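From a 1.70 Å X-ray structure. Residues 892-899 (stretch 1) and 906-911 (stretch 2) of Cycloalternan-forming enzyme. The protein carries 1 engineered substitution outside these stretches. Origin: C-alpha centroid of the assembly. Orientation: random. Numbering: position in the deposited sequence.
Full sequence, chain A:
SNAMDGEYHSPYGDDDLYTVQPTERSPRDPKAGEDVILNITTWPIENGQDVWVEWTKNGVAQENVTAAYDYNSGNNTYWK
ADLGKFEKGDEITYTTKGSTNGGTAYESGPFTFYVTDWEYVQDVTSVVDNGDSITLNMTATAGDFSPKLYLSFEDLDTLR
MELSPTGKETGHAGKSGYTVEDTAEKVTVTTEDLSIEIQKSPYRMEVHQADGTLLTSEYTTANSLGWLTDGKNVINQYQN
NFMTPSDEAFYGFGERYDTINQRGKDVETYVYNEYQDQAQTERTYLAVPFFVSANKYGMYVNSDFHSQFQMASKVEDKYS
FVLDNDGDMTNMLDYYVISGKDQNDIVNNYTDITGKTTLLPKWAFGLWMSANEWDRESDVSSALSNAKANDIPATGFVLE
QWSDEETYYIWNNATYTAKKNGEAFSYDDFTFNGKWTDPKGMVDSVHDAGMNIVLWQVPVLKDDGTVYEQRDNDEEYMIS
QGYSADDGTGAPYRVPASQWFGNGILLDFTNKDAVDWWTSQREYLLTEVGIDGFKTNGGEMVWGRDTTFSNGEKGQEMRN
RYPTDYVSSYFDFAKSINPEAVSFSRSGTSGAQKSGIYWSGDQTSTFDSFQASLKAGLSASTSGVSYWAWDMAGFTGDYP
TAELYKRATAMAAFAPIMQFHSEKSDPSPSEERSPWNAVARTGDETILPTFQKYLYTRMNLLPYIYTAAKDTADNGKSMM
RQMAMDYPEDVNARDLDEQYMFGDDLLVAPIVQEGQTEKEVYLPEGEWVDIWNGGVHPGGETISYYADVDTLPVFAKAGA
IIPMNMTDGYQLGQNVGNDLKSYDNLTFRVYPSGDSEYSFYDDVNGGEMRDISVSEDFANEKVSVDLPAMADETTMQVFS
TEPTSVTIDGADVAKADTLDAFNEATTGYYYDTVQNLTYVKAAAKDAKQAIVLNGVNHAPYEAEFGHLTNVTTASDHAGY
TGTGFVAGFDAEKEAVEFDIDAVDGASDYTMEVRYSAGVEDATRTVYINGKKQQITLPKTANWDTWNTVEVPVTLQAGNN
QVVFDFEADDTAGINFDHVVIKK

Stretch 1 892-899: DVAKADTL
Stretch 2 906-911: TTGYYY

How does the start of stretch 1 meet stretch 2? The two segments run in the same direction, with Ala-894, Lys-895 and Ala-896 beside Gly-908, Tyr-909 and Tyr-910 at CA-CA distances of 4.7, 5.0 and 5.1 Å. Asp-892 (phi/psi -61/133) makes no contact. Val-893 (-104/149, chi1 m) points toward stretch 2, its CB 3.9 Å from Gly-908 CA and its CG2 4.2 Å from Tyr-909 CD1; a compact branched residue fills this space without reaching past it. Thr-907 (-139/159, chi1 p) lies beside it, with OG1 4.0 Å from Val-893 CG1.

What fixes the register at Ala-894 and Lys-895? A single bridge pairs Lys-895 with Tyr-909. Tyr-909 N donates to Ala-894 O at 3.0 Å, and Ala-896 N donates to Tyr-909 O at 2.7 Å and a nearly straight 174°, so Tyr-909 uses both backbone polar groups on the segment from Ala-894 to Ala-896. Ala-894 (-76/133) points its methyl away, while its N and Thr-907 OG1 each lie 2.9 Å from, and hydrogen-bond, a shared water. Gly-908 (161/-175) leaves Ala-894 O only 3.2 Å from its CA; a CB there would sit 2.9 Å from that oxygen, and would also jam against the preceding carbonyl.

How does Lys-895 use the Tyr-909 ring? Lys-895 (-66/126) is extended through chi1 to chi3, all t, then turns at chi4 (85°). Tyr-909 (-139/157, chi1 79°, chi2 -82°) brings its ring under the lysine backbone: Lys-895 CA lies over one face, 4.0 Å from the centroid, in a CH-pi contact, and Lys-895 CB is 3.6 Å from Tyr-909 CZ. Val-893 O approaches the ring edge, 3.6 Å from Tyr-909 CE1. Beyond the ring, one water hydrogen-bonds both Lys-895 NZ and Tyr-909 OH, each at 2.6 Å, so the polar ends meet through solvent.

What closes the contact from Ala-896 onward? Ala-896 (-96/127) is buried and points toward stretch 2; its small CB comes within 4.4 Å of Tyr-910 CB. A water donates to Ala-896 O (2.9 Å) and accepts from Tyr-911 N (3.0 Å), extending the link beyond the direct bonds. Tyr-910 (-146/147, chi1 166°, chi2 78°) turns its ring edge to Ala-896 O, 3.4 Å from CD1. Asp-897 (-77/-27) and Thr-898 (-129/157, chi1 p) point away; Thr-898 caps the following helix. Leu-899 (-53/-38, chi1 t, chi2 p) sets its CA over a face of the Tyr-910 ring, with CD1 4.2 Å from Tyr-910 CE2. In all, 500 Å² is buried.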

# COMPACT_ATOMS: atom_id res chain seq x y z
N ASP A 892 37.73 21.80 -18.67
CA ASP A 892 36.98 22.82 -17.92
C ASP A 892 35.70 23.20 -18.65
O ASP A 892 35.71 23.42 -19.87
CB ASP A 892 37.83 24.07 -17.67
CG ASP A 892 38.63 24.00 -16.36
OD1 ASP A 892 39.64 23.27 -16.27
OD2 ASP A 892 38.25 24.72 -15.42
N VAL A 893 34.59 23.24 -17.91
CA VAL A 893 33.35 23.77 -18.46
C VAL A 893 33.08 25.16 -17.90
O VAL A 893 33.46 25.47 -16.76
CB VAL A 893 32.14 22.81 -18.30
CG1 VAL A 893 32.43 21.48 -18.99
CG2 VAL A 893 31.76 22.61 -16.83
N ALA A 894 32.43 26.00 -18.71
CA ALA A 894 32.35 27.43 -18.44
C ALA A 894 31.37 27.76 -17.34
O ALA A 894 30.24 27.27 -17.34
CB ALA A 894 31.99 28.20 -19.71
N LYS A 895 31.80 28.60 -16.40
CA LYS A 895 30.90 29.15 -15.40
C LYS A 895 29.86 30.06 -16.06
O LYS A 895 30.20 30.99 -16.81
CB LYS A 895 31.70 29.92 -14.35
CG LYS A 895 30.85 30.50 -13.23
CD LYS A 895 31.61 31.62 -12.54
CE LYS A 895 30.91 32.07 -11.28
NZ LYS A 895 31.29 31.21 -10.12
N ALA A 896 28.59 29.77 -15.79
CA ALA A 896 27.51 30.67 -16.18
C ALA A 896 27.16 31.57 -15.01
O ALA A 896 26.89 31.10 -13.90
CB ALA A 896 26.30 29.88 -16.65
N ASP A 897 27.16 32.88 -15.27
CA ASP A 897 26.88 33.86 -14.22
C ASP A 897 25.39 33.99 -13.89
O ASP A 897 25.04 34.38 -12.78
CB ASP A 897 27.47 35.24 -14.56
CG ASP A 897 28.99 35.26 -14.45
OD1 ASP A 897 29.54 34.58 -13.55
OD2 ASP A 897 29.63 35.99 -15.24
N THR A 898 24.52 33.69 -14.87
CA THR A 898 23.07 33.74 -14.67
C THR A 898 22.41 32.45 -15.13
O THR A 898 22.95 31.74 -15.99
CB THR A 898 22.38 34.89 -15.46
OG1 THR A 898 22.50 34.64 -16.87
CG2 THR A 898 22.98 36.26 -15.11
N LEU A 899 21.23 32.19 -14.59
CA LEU A 899 20.39 31.11 -15.09
C LEU A 899 20.14 31.19 -16.61
O LEU A 899 20.15 30.15 -17.28
CB LEU A 899 19.08 31.03 -14.29
CG LEU A 899 18.29 29.73 -14.37
CD1 LEU A 899 19.18 28.52 -14.13
CD2 LEU A 899 17.13 29.75 -13.38
N THR A 906 25.77 25.03 -24.07
CA THR A 906 25.80 23.59 -24.43
C THR A 906 26.28 22.71 -23.27
O THR A 906 25.75 21.62 -23.06
CB THR A 906 26.68 23.36 -25.68
OG1 THR A 906 26.11 24.08 -26.77
CG2 THR A 906 26.75 21.88 -26.07
N THR A 907 27.31 23.17 -22.58
CA THR A 907 27.80 22.58 -21.34
C THR A 907 28.14 23.76 -20.46
O THR A 907 28.38 24.87 -20.96
CB THR A 907 29.08 21.75 -21.51
OG1 THR A 907 30.12 22.58 -22.04
CG2 THR A 907 28.86 20.56 -22.44
N GLY A 908 28.20 23.54 -19.15
CA GLY A 908 28.64 24.59 -18.24
C GLY A 908 28.20 24.31 -16.82
O GLY A 908 27.65 23.25 -16.56
N TYR A 909 28.46 25.25 -15.92
CA TYR A 909 27.97 25.15 -14.54
C TYR A 909 27.46 26.48 -13.99
O TYR A 909 27.84 27.54 -14.47
CB TYR A 909 29.00 24.50 -13.61
CG TYR A 909 30.13 25.39 -13.14
CD1 TYR A 909 31.24 25.62 -13.96
CD2 TYR A 909 30.10 25.98 -11.86
CE1 TYR A 909 32.30 26.41 -13.53
CE2 TYR A 909 31.16 26.78 -11.42
CZ TYR A 909 32.25 27.00 -12.26
OH TYR A 909 33.30 27.79 -11.85
N TYR A 910 26.58 26.40 -13.00
CA TYR A 910 25.96 27.56 -12.39
C TYR A 910 25.75 27.26 -10.92
O TYR A 910 25.47 26.11 -10.57
CB TYR A 910 24.62 27.86 -13.08
CG TYR A 910 23.72 28.84 -12.34
CD1 TYR A 910 23.96 30.22 -12.40
CD2 TYR A 910 22.63 28.39 -11.59
CE1 TYR A 910 23.14 31.12 -11.72
CE2 TYR A 910 21.80 29.28 -10.91
CZ TYR A 910 22.06 30.63 -10.97
OH TYR A 910 21.24 31.51 -10.30
N TYR A 911 25.84 28.27 -10.06
CA TYR A 911 25.64 28.05 -8.62
C TYR A 911 24.42 28.80 -8.11
O TYR A 911 24.36 30.03 -8.20
CB TYR A 911 26.90 28.40 -7.82
CG TYR A 911 26.79 28.03 -6.36
CD1 TYR A 911 26.84 26.69 -5.95
CD2 TYR A 911 26.62 29.01 -5.37
CE1 TYR A 911 26.73 26.34 -4.62
CE2 TYR A 911 26.50 28.66 -4.02
CZ TYR A 911 26.56 27.33 -3.66
OH TYR A 911 26.46 26.95 -2.35
O HOH W 1 31.44 25.08 -21.26
O HOH W 2 32.92 29.23 -9.70
O HOH W 3 27.60 30.42 -11.17
O HOH W 4 20.25 33.86 -12.37